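Local coordinates for putative nisin-resistance protein (PDB 4Y68) that probably acts as a family S41 peptidase that recognises the lantibiotic nisin and so confers resistance to it, at residues K192-T195 against M196-P200; Q142-L145 against M146-Y150; S95-T98 against V99-T103; I220-N223 against H224-S228. All blocks are in the same frame, centred on the assembly; numbering follows the deposited sequence.

Contact 1: residues K192-T195 against M196-P200; sequences KTIT and MKNIP
M196 follows T195 where strand 191-195 gives way to a type I beta turn, M196-I199, closed by I199 N to M196 O; its bent thioether chain leads away from the strand. K197 comes next: its CB, CG and CD all pass T195 OG1, CB closest at 3.5 Å, before the ammonium end leads away. N198 carries the polar core of the turn. With CG beside its own backbone N (chi1 -51°), the amide reaches back so that OD1 accepts T195 N at 3.0 Å along a nearly straight N-H (166°), the donor standing above the carbonyl plane. T195 OG1 lies 3.4 Å from the same OD1, a weak and unsettled second bond. OD1 also lies 2.9 Å from T193 O, two acceptors with no bond between them. I199 then turns inward: its CG1 sits 3.5 Å from T195 O, while CD1 meets I194 CG2 at 4.2 Å, the two chains crossing at about a right angle. Outside the turn, R208 hydrogen-bonds the carbonyls of M196 and I199. The strand pairs antiparallel with 180-185, and both M196 and I199 pack on I169 of helix 165-171.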
loop_
_atom_site.group_PDB
_atom_site.type_symbol
_atom_site.label_atom_id
_atom_site.label_comp_id
_atom_site.label_asym_id
_atom_site.label_seq_id
_atom_site.Cartn_x
_atom_site.Cartn_y
_atom_site.Cartn_z
ATOM N N LYS A 192 -0.492 -14.092 -9.007
ATOM C CA LYS A 192 0.212 -13.098 -9.807
ATOM C C LYS A 192 1.424 -12.555 -9.058
ATOM O O LYS A 192 1.690 -12.898 -7.894
ATOM C CB LYS A 192 -0.730 -11.961 -10.202
ATOM C CG LYS A 192 -1.846 -12.388 -11.149
ATOM C CD LYS A 192 -2.751 -11.199 -11.506
ATOM C CE LYS A 192 -3.722 -11.536 -12.655
ATOM N NZ LYS A 192 -4.402 -10.314 -13.234
ATOM N N THR A 193 2.174 -11.706 -9.734
ATOM C CA THR A 193 3.435 -11.247 -9.181
ATOM C C THR A 193 3.554 -9.758 -9.419
ATOM O O THR A 193 3.248 -9.300 -10.498
ATOM C CB THR A 193 4.624 -12.000 -9.815
ATOM O OG1 THR A 193 4.665 -13.340 -9.307
ATOM C CG2 THR A 193 5.939 -11.313 -9.477
ATOM N N ILE A 194 3.949 -8.993 -8.404
ATOM C CA ILE A 194 4.363 -7.612 -8.644
ATOM C C ILE A 194 5.899 -7.578 -8.800
ATOM O O ILE A 194 6.627 -7.928 -7.876
ATOM C CB ILE A 194 3.922 -6.672 -7.517
ATOM C CG1 ILE A 194 2.393 -6.637 -7.402
ATOM C CG2 ILE A 194 4.519 -5.276 -7.712
ATOM C CD1 ILE A 194 1.669 -6.202 -8.687
ATOM N N THR A 195 6.370 -7.222 -9.992
ATOM C CA THR A 195 7.795 -7.107 -10.288
ATOM C C THR A 195 8.107 -5.645 -10.504
ATOM O O THR A 195 7.195 -4.824 -10.618
ATOM C CB THR A 195 8.237 -7.881 -11.582
ATOM O OG1 THR A 195 7.652 -7.255 -12.737
ATOM C CG2 THR A 195 7.806 -9.323 -11.540
ATOM N N MET A 196 9.387 -5.323 -10.604
ATOM C CA MET A 196 9.772 -3.950 -10.844
ATOM C C MET A 196 9.213 -3.472 -12.190
ATOM O O MET A 196 8.861 -2.318 -12.319
ATOM C CB MET A 196 11.297 -3.802 -10.765
ATOM C CG MET A 196 11.799 -2.359 -10.755
ATOM S SD MET A 196 11.071 -1.277 -9.499
ATOM C CE MET A 196 11.853 -1.876 -8.019
ATOM N N LYS A 197 9.068 -4.364 -13.169
ATOM C CA LYS A 197 8.413 -4.016 -14.452
ATOM C C LYS A 197 6.938 -3.580 -14.350
ATOM O O LYS A 197 6.497 -2.674 -15.050
ATOM C CB LYS A 197 8.498 -5.194 -15.418
ATOM C CG LYS A 197 9.901 -5.676 -15.663
ATOM C CD LYS A 197 9.939 -7.184 -15.951
ATOM C CE LYS A 197 9.704 -7.527 -17.433
ATOM N NZ LYS A 197 8.331 -7.218 -17.948
ATOM N N ASN A 198 6.152 -4.231 -13.507
ATOM C CA ASN A 198 4.779 -3.770 -13.296
ATOM C C ASN A 198 4.690 -2.366 -12.660
ATOM O O ASN A 198 3.583 -1.851 -12.462
ATOM C CB ASN A 198 3.992 -4.742 -12.411
ATOM C CG ASN A 198 4.069 -6.171 -12.883
ATOM O OD1 ASN A 198 4.274 -7.072 -12.068
ATOM N ND2 ASN A 198 3.918 -6.396 -14.192
ATOM N N ILE A 199 5.833 -1.770 -12.310
ATOM C CA ILE A 199 5.843 -0.453 -11.681
ATOM C C ILE A 199 6.034 0.596 -12.760
ATOM O O ILE A 199 7.023 0.555 -13.478
ATOM C CB ILE A 199 6.970 -0.311 -10.630
ATOM C CG1 ILE A 199 6.945 -1.477 -9.641
ATOM C CG2 ILE A 199 6.855 1.033 -9.893
ATOM C CD1 ILE A 199 5.787 -1.417 -8.669
ATOM N N PRO A 200 5.086 1.532 -12.891
ATOM C CA PRO A 200 5.173 2.532 -13.964
ATOM C C PRO A 200 6.301 3.534 -13.773
ATOM O O PRO A 200 6.027 4.701 -13.538
ATOM C CB PRO A 200 3.814 3.240 -13.889
ATOM C CG PRO A 200 2.907 2.233 -13.300
ATOM C CD PRO A 200 3.750 1.511 -12.278
#

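Contact 2: residues Q142-L145 against M146-Y150; sequences QNIL and MEKSY
E147 lies one helical turn beyond N143, and its side chain runs back along that residue. CB rests 3.4 Å from N143 O, the carbonyl that also accepts E147 N. CG moves on to the amide of N143, 3.8 Å from ND2, and the chain then bends at chi2 (-131°). CD stays beside ND2, and of the two carboxylate oxygens OE2 is the one near it, at 4.1 Å, which is a loose polar approach. The amide and carboxylate planes are 29° apart, although the two chains cross at about a right angle. Beside this pair, M146 lies alongside Q142, both pointing the same way, with CG 3.6 Å from Q142 OE1; their backbones are joined by M146 N to Q142 O. K148 follows with CB 3.1 Å from I144 O, to which its N gives a weak bond. Y150 folds its ring back so that its edge faces the I144 and L145 carbonyls, and OH donates to L145 O; the modelled 2.4 Å is doubtfully short. Water 1 lies 3.0 Å from both L145 O and K148 O and can link them, though more acceptors are in reach than it has protons. In this beta-alpha-beta unit, helix 131-147 packs through I144 on L119 and I121 of strand 118-122 and on Y111 of strand 110-113, and the chain continues into strand 152-156.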
loop_
_atom_site.group_PDB
_atom_site.type_symbol
_atom_site.label_atom_id
_atom_site.label_comp_id
_atom_site.label_asym_id
_atom_site.label_seq_id
_atom_site.Cartn_x
_atom_site.Cartn_y
_atom_site.Cartn_z
ATOM N N GLN A 142 15.131 9.210 -5.274
ATOM C CA GLN A 142 16.133 8.939 -6.286
ATOM C C GLN A 142 17.373 9.831 -6.076
ATOM O O GLN A 142 18.493 9.333 -6.014
ATOM C CB GLN A 142 15.523 9.151 -7.668
ATOM C CG GLN A 142 16.471 8.995 -8.831
ATOM C CD GLN A 142 16.566 7.579 -9.325
ATOM O OE1 GLN A 142 16.758 6.635 -8.547
ATOM N NE2 GLN A 142 16.429 7.412 -10.629
ATOM N N ASN A 143 17.175 11.138 -5.925
ATOM C CA ASN A 143 18.319 12.029 -5.756
ATOM C C ASN A 143 19.151 11.665 -4.552
ATOM O O ASN A 143 20.376 11.618 -4.632
ATOM C CB ASN A 143 17.902 13.486 -5.630
ATOM C CG ASN A 143 19.089 14.386 -5.289
ATOM O OD1 ASN A 143 19.462 14.532 -4.121
ATOM N ND2 ASN A 143 19.712 14.961 -6.316
ATOM N N ILE A 144 18.485 11.399 -3.437
ATOM C CA ILE A 144 19.192 11.043 -2.216
ATOM C C ILE A 144 20.032 9.806 -2.411
ATOM O O ILE A 144 21.192 9.786 -2.025
ATOM C CB ILE A 144 18.235 10.802 -1.042
ATOM C CG1 ILE A 144 17.592 12.131 -0.615
ATOM C CG2 ILE A 144 18.994 10.115 0.112
ATOM C CD1 ILE A 144 16.506 11.979 0.433
ATOM N N LEU A 145 19.439 8.782 -3.023
ATOM C CA LEU A 145 20.087 7.479 -3.149
ATOM C C LEU A 145 21.185 7.484 -4.213
ATOM O O LEU A 145 22.190 6.803 -4.052
ATOM C CB LEU A 145 19.053 6.391 -3.473
ATOM C CG LEU A 145 18.054 6.032 -2.362
ATOM C CD1 LEU A 145 16.953 5.095 -2.856
ATOM C CD2 LEU A 145 18.762 5.421 -1.177
ATOM N N MET A 146 20.996 8.260 -5.283
ATOM C CA MET A 146 21.924 8.241 -6.419
ATOM C C MET A 146 23.044 9.303 -6.336
ATOM O O MET A 146 24.165 9.057 -6.783
ATOM C CB MET A 146 21.153 8.410 -7.739
ATOM C CG MET A 146 20.252 7.207 -8.134
ATOM S SD MET A 146 21.085 5.615 -8.422
ATOM C CE MET A 146 22.249 6.032 -9.724
ATOM N N GLU A 147 22.749 10.462 -5.756
ATOM C CA GLU A 147 23.702 11.571 -5.742
ATOM C C GLU A 147 24.285 11.952 -4.378
ATOM O O GLU A 147 24.985 12.954 -4.267
ATOM C CB GLU A 147 23.035 12.793 -6.331
ATOM C CG GLU A 147 22.298 12.482 -7.606
ATOM C CD GLU A 147 22.645 13.454 -8.675
ATOM O OE1 GLU A 147 23.752 14.015 -8.596
ATOM O OE2 GLU A 147 21.823 13.672 -9.584
ATOM N N LYS A 148 23.988 11.186 -3.336
ATOM C CA LYS A 148 24.564 11.477 -2.035
ATOM C C LYS A 148 25.613 10.437 -1.722
ATOM O O LYS A 148 25.648 9.360 -2.317
ATOM C CB LYS A 148 23.514 11.495 -0.926
ATOM C CG LYS A 148 22.432 12.559 -1.071
ATOM C CD LYS A 148 22.973 13.969 -0.960
ATOM C CE LYS A 148 21.821 14.939 -0.736
ATOM N NZ LYS A 148 22.228 16.349 -0.893
ATOM N N SER A 149 26.472 10.762 -0.773
ATOM C CA SER A 149 27.548 9.865 -0.417
ATOM C C SER A 149 27.240 9.157 0.901
ATOM O O SER A 149 26.890 9.802 1.893
ATOM C CB SER A 149 28.853 10.650 -0.330
ATOM O OG SER A 149 29.763 10.002 0.528
ATOM N N TYR A 150 27.344 7.831 0.899
ATOM C CA TYR A 150 27.063 7.025 2.084
ATOM C C TYR A 150 27.599 5.619 1.899
ATOM O O TYR A 150 27.889 5.218 0.781
ATOM C CB TYR A 150 25.549 6.961 2.368
ATOM C CG TYR A 150 24.726 6.528 1.174
ATOM C CD1 TYR A 150 24.172 7.468 0.323
ATOM C CD2 TYR A 150 24.516 5.180 0.888
ATOM C CE1 TYR A 150 23.425 7.092 -0.770
ATOM C CE2 TYR A 150 23.764 4.786 -0.217
ATOM C CZ TYR A 150 23.221 5.749 -1.034
ATOM O OH TYR A 150 22.476 5.392 -2.131
HETATM O O HOH W 1 25.142 7.381 -4.493
#

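Contact 3: residues S95-T98 against V99-T103; sequences SKET and VRRDT
T98 meets D102 one turn further along a short helix: T98 O accepts D102 N at 3.1 Å, and the CB of D102 lies 3.4 Å from the same oxygen. At the other end of T98, OG1 sits beside its backbone N (chi1 -56°), which carries it back to S95 OG, a 2.9 Å hydrogen bond in which either hydroxyl may be the donor. S95 is at the N-cap position of helix 96-103, and its hydroxyl is thus joined to that of T98 within the first turn. V99 N donates to S95 O at 2.9 Å, and the valine brings CG2 within 3.3 Å of that S95 O. E97 works with R101 along the solvent-facing flank. R101 N makes a nearly straight bond (170°) to E97 O, and the arginine's aliphatic stem lies against the acid, with CG 3.4 Å from E97 OE2. Their carboxylate and guanidinium planes are nearly coplanar, 29° apart, yet OE2 stays 4.6 Å from R101 NH1, beyond a salt bridge, so the attraction between them is probably modest. D102 OD2 is hydrogen-bonded to S127 OG.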
loop_
_atom_site.group_PDB
_atom_site.type_symbol
_atom_site.label_atom_id
_atom_site.label_comp_id
_atom_site.label_asym_id
_atom_site.label_seq_id
_atom_site.Cartn_x
_atom_site.Cartn_y
_atom_site.Cartn_z
ATOM N N SER A 95 -16.006 8.155 0.778
ATOM C CA SER A 95 -16.749 9.165 0.064
ATOM C C SER A 95 -15.741 10.046 -0.665
ATOM O O SER A 95 -14.543 10.050 -0.334
ATOM C CB SER A 95 -17.607 9.993 1.023
ATOM O OG SER A 95 -16.785 10.774 1.873
ATOM N N LYS A 96 -16.227 10.780 -1.655
ATOM C CA LYS A 96 -15.393 11.711 -2.407
ATOM C C LYS A 96 -14.643 12.676 -1.494
ATOM O O LYS A 96 -13.469 12.932 -1.695
ATOM C CB LYS A 96 -16.241 12.506 -3.404
ATOM C CG LYS A 96 -15.396 13.236 -4.445
ATOM C CD LYS A 96 -16.199 14.171 -5.345
ATOM C CE LYS A 96 -15.276 14.770 -6.420
ATOM N NZ LYS A 96 -15.965 15.696 -7.365
ATOM N N GLU A 97 -15.325 13.194 -0.477
ATOM C CA GLU A 97 -14.717 14.168 0.419
ATOM C C GLU A 97 -13.591 13.541 1.242
ATOM O O GLU A 97 -12.510 14.125 1.360
ATOM C CB GLU A 97 -15.774 14.790 1.336
ATOM C CG GLU A 97 -15.207 15.783 2.356
ATOM C CD GLU A 97 -14.556 17.028 1.720
ATOM O OE1 GLU A 97 -14.919 17.383 0.574
ATOM O OE2 GLU A 97 -13.681 17.652 2.372
ATOM N N THR A 98 -13.854 12.362 1.804
ATOM C CA THR A 98 -12.874 11.606 2.584
ATOM C C THR A 98 -11.634 11.280 1.742
ATOM O O THR A 98 -10.507 11.320 2.234
ATOM C CB THR A 98 -13.468 10.274 3.118
ATOM O OG1 THR A 98 -14.653 10.521 3.890
ATOM C CG2 THR A 98 -12.471 9.541 3.967
ATOM N N VAL A 99 -11.857 10.942 0.473
ATOM C CA VAL A 99 -10.767 10.607 -0.433
ATOM C C VAL A 99 -9.863 11.825 -0.668
ATOM O O VAL A 99 -8.646 11.688 -0.747
ATOM C CB VAL A 99 -11.296 10.088 -1.789
ATOM C CG1 VAL A 99 -10.214 10.159 -2.859
ATOM C CG2 VAL A 99 -11.820 8.676 -1.643
ATOM N N ARG A 100 -10.458 13.013 -0.761
ATOM C CA ARG A 100 -9.666 14.218 -0.983
ATOM C C ARG A 100 -8.911 14.672 0.265
ATOM O O ARG A 100 -7.746 15.050 0.165
ATOM C CB ARG A 100 -10.531 15.364 -1.494
ATOM C CG ARG A 100 -9.887 16.052 -2.681
ATOM C CD ARG A 100 -10.687 17.230 -3.173
ATOM N NE ARG A 100 -10.561 18.387 -2.292
ATOM C CZ ARG A 100 -9.549 19.254 -2.330
ATOM N NH1 ARG A 100 -8.552 19.091 -3.198
ATOM N NH2 ARG A 100 -9.530 20.283 -1.489
ATOM N N ARG A 101 -9.560 14.643 1.431
ATOM C CA ARG A 101 -8.881 15.009 2.670
ATOM C C ARG A 101 -7.683 14.092 2.893
ATOM O O ARG A 101 -6.622 14.543 3.310
ATOM C CB ARG A 101 -9.826 14.950 3.874
ATOM C CG ARG A 101 -11.132 15.740 3.693
ATOM C CD ARG A 101 -11.671 16.327 5.009
ATOM N NE ARG A 101 -11.640 15.386 6.131
ATOM C CZ ARG A 101 -12.681 14.657 6.534
ATOM N NH1 ARG A 101 -13.854 14.743 5.904
ATOM N NH2 ARG A 101 -12.550 13.837 7.571
ATOM N N ASP A 102 -7.844 12.807 2.597
ATOM C CA ASP A 102 -6.738 11.866 2.728
ATOM C C ASP A 102 -5.619 12.193 1.738
ATOM O O ASP A 102 -4.435 12.062 2.061
ATOM C CB ASP A 102 -7.210 10.429 2.526
ATOM C CG ASP A 102 -6.053 9.446 2.425
ATOM O OD1 ASP A 102 -5.325 9.264 3.430
ATOM O OD2 ASP A 102 -5.870 8.852 1.341
ATOM N N THR A 103 -5.985 12.627 0.538
ATOM C CA THR A 103 -4.976 12.997 -0.432
ATOM C C THR A 103 -4.139 14.177 0.068
ATOM O O THR A 103 -2.957 14.293 -0.275
ATOM C CB THR A 103 -5.592 13.369 -1.783
ATOM O OG1 THR A 103 -4.701 12.978 -2.831
ATOM C CG2 THR A 103 -5.828 14.872 -1.869
#

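Contact 4: residues I220-N223 against H224-S228; sequences IITN and HKTAS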
loop_
_atom_site.group_PDB
_atom_site.type_symbol
_atom_site.label_atom_id
_atom_site.label_comp_id
_atom_site.label_asym_id
_atom_site.label_seq_id
_atom_site.Cartn_x
_atom_site.Cartn_y
_atom_site.Cartn_z
ATOM N N ILE A 220 15.988 -1.206 7.935
ATOM C CA ILE A 220 14.629 -0.728 7.747
ATOM C C ILE A 220 13.876 -0.664 9.062
ATOM O O ILE A 220 13.825 -1.640 9.792
ATOM C CB ILE A 220 13.829 -1.631 6.787
ATOM C CG1 ILE A 220 14.522 -1.739 5.435
ATOM C CG2 ILE A 220 12.457 -1.065 6.565
ATOM C CD1 ILE A 220 13.769 -2.592 4.482
ATOM N N ILE A 221 13.256 0.473 9.349
ATOM C CA ILE A 221 12.523 0.617 10.605
ATOM C C ILE A 221 11.014 0.643 10.361
ATOM O O ILE A 221 10.534 1.304 9.433
ATOM C CB ILE A 221 12.956 1.902 11.363
ATOM C CG1 ILE A 221 14.452 1.863 11.642
ATOM C CG2 ILE A 221 12.146 2.087 12.655
ATOM C CD1 ILE A 221 14.997 3.134 12.319
ATOM N N THR A 222 10.279 -0.104 11.176
ATOM C CA THR A 222 8.831 -0.142 11.108
ATOM C C THR A 222 8.266 0.047 12.512
ATOM O O THR A 222 8.940 -0.248 13.495
ATOM C CB THR A 222 8.330 -1.481 10.522
ATOM O OG1 THR A 222 8.658 -2.556 11.410
ATOM C CG2 THR A 222 8.957 -1.763 9.155
ATOM N N ASN A 223 7.029 0.526 12.623
ATOM C CA ASN A 223 6.356 0.509 13.917
ATOM C C ASN A 223 4.929 0.018 13.722
ATOM O O ASN A 223 4.591 -0.387 12.619
ATOM C CB ASN A 223 6.412 1.879 14.613
ATOM C CG ASN A 223 5.611 2.962 13.909
ATOM O OD1 ASN A 223 5.102 2.763 12.815
ATOM N ND2 ASN A 223 5.507 4.139 14.552
ATOM N N HIS A 224 4.110 0.027 14.779
ATOM C CA HIS A 224 2.768 -0.548 14.719
ATOM C C HIS A 224 1.857 0.128 13.687
ATOM O O HIS A 224 0.876 -0.462 13.237
ATOM C CB HIS A 224 2.099 -0.489 16.102
ATOM C CG HIS A 224 2.571 -1.548 17.051
ATOM N ND1 HIS A 224 2.763 -2.861 16.668
ATOM C CD2 HIS A 224 2.901 -1.488 18.366
ATOM C CE1 HIS A 224 3.183 -3.564 17.708
ATOM N NE2 HIS A 224 3.274 -2.755 18.750
ATOM N N LYS A 225 2.174 1.362 13.311
ATOM C CA LYS A 225 1.332 2.099 12.370
ATOM C C LYS A 225 1.710 1.819 10.909
ATOM O O LYS A 225 0.914 2.051 10.003
ATOM C CB LYS A 225 1.402 3.602 12.644
ATOM C CG LYS A 225 0.693 4.055 13.923
ATOM C CD LYS A 225 0.311 5.547 13.822
ATOM C CE LYS A 225 -0.046 6.166 15.176
ATOM N NZ LYS A 225 -0.973 5.315 15.989
ATOM N N THR A 226 2.918 1.322 10.685
ATOM C CA THR A 226 3.361 0.977 9.323
ATOM C C THR A 226 2.359 0.066 8.641
ATOM O O THR A 226 2.180 -1.063 9.075
ATOM C CB THR A 226 4.737 0.285 9.350
ATOM O OG1 THR A 226 5.678 1.160 9.973
ATOM C CG2 THR A 226 5.204 -0.060 7.911
ATOM N N ALA A 227 1.722 0.519 7.568
ATOM C CA ALA A 227 0.610 -0.257 7.014
ATOM C C ALA A 227 0.511 -0.275 5.492
ATOM O O ALA A 227 0.913 0.662 4.812
ATOM C CB ALA A 227 -0.726 0.270 7.587
ATOM N N SER A 228 -0.066 -1.350 4.975
ATOM C CA SER A 228 -0.622 -1.348 3.629
ATOM C C SER A 228 0.487 -1.237 2.576
ATOM O O SER A 228 1.391 -2.069 2.558
ATOM C CB SER A 228 -1.646 -0.214 3.496
ATOM O OG SER A 228 -2.622 -0.529 2.512
#
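The chain leaves strand 218-222 at T222 and folds at once into a type I beta turn from N223 to T226, closed by a bond from T226 N to N223 O at 3.1 Å. The donor stands well above the carbonyl plane. Two side chains then reinforce the reversal from within. N223 places CG between its backbone N and carbonyl carbon (chi1 67°), which swings OD1 over the turn, and OD1 accepts K225 N at 3.3 Å. The donor approaches from above the amide carbonyl plane, and T226 N adds a weak bond to the same oxygen at 3.4 Å. The bond to the residue two positions on is the signature of an Asx turn, here superimposed on the beta turn. T226 answers in the other direction: its OG1, pointing back at the strand end, accepts N223 N at 3.0 Å with an N-H angle of 165°. The exchange recalls a capping box, though one of its two bonds is weak and no helix starts at N223. The loop leads from strand 218-222, an inner strand of the mixed sheet, to helix 229-235. T226 OG1 also bonds to L157 O, and N223 OD1 receives N159 N, tying the turn to the end of the neighbouring strand 152-156. Alongside, T222 CB rests 3.8 Å from T226 OG1. Further on, S228 is at the N-cap position, but its OG does not cap the helix; it is hydrogen-bonded to H90 NE2, a pairing consistent with a serine peptidase.

Overall arrangement
All four contacts are local reversals or helix turns, yet their chemistry follows their place in the fold. Contacts 1, 2 and 4 are partly buried, while contact 3 lies at the surface. Contacts 1 and 4 both lie where a strand ends, and an asparagine carbonyl accepts one backbone amide in contact 1, several in contact 4; contact 4 belongs to the mixed sheet, contact 1 to the antiparallel one, their centres 22 Å apart. Contacts 2 and 3 rest on i to i+4 helical backbone bonds: in contact 2, near the end of a helix, a tyrosine ring folds back against backbone carbonyls, whereas contact 3 opens a helix with a hydroxyl pair and loosely opposed charges.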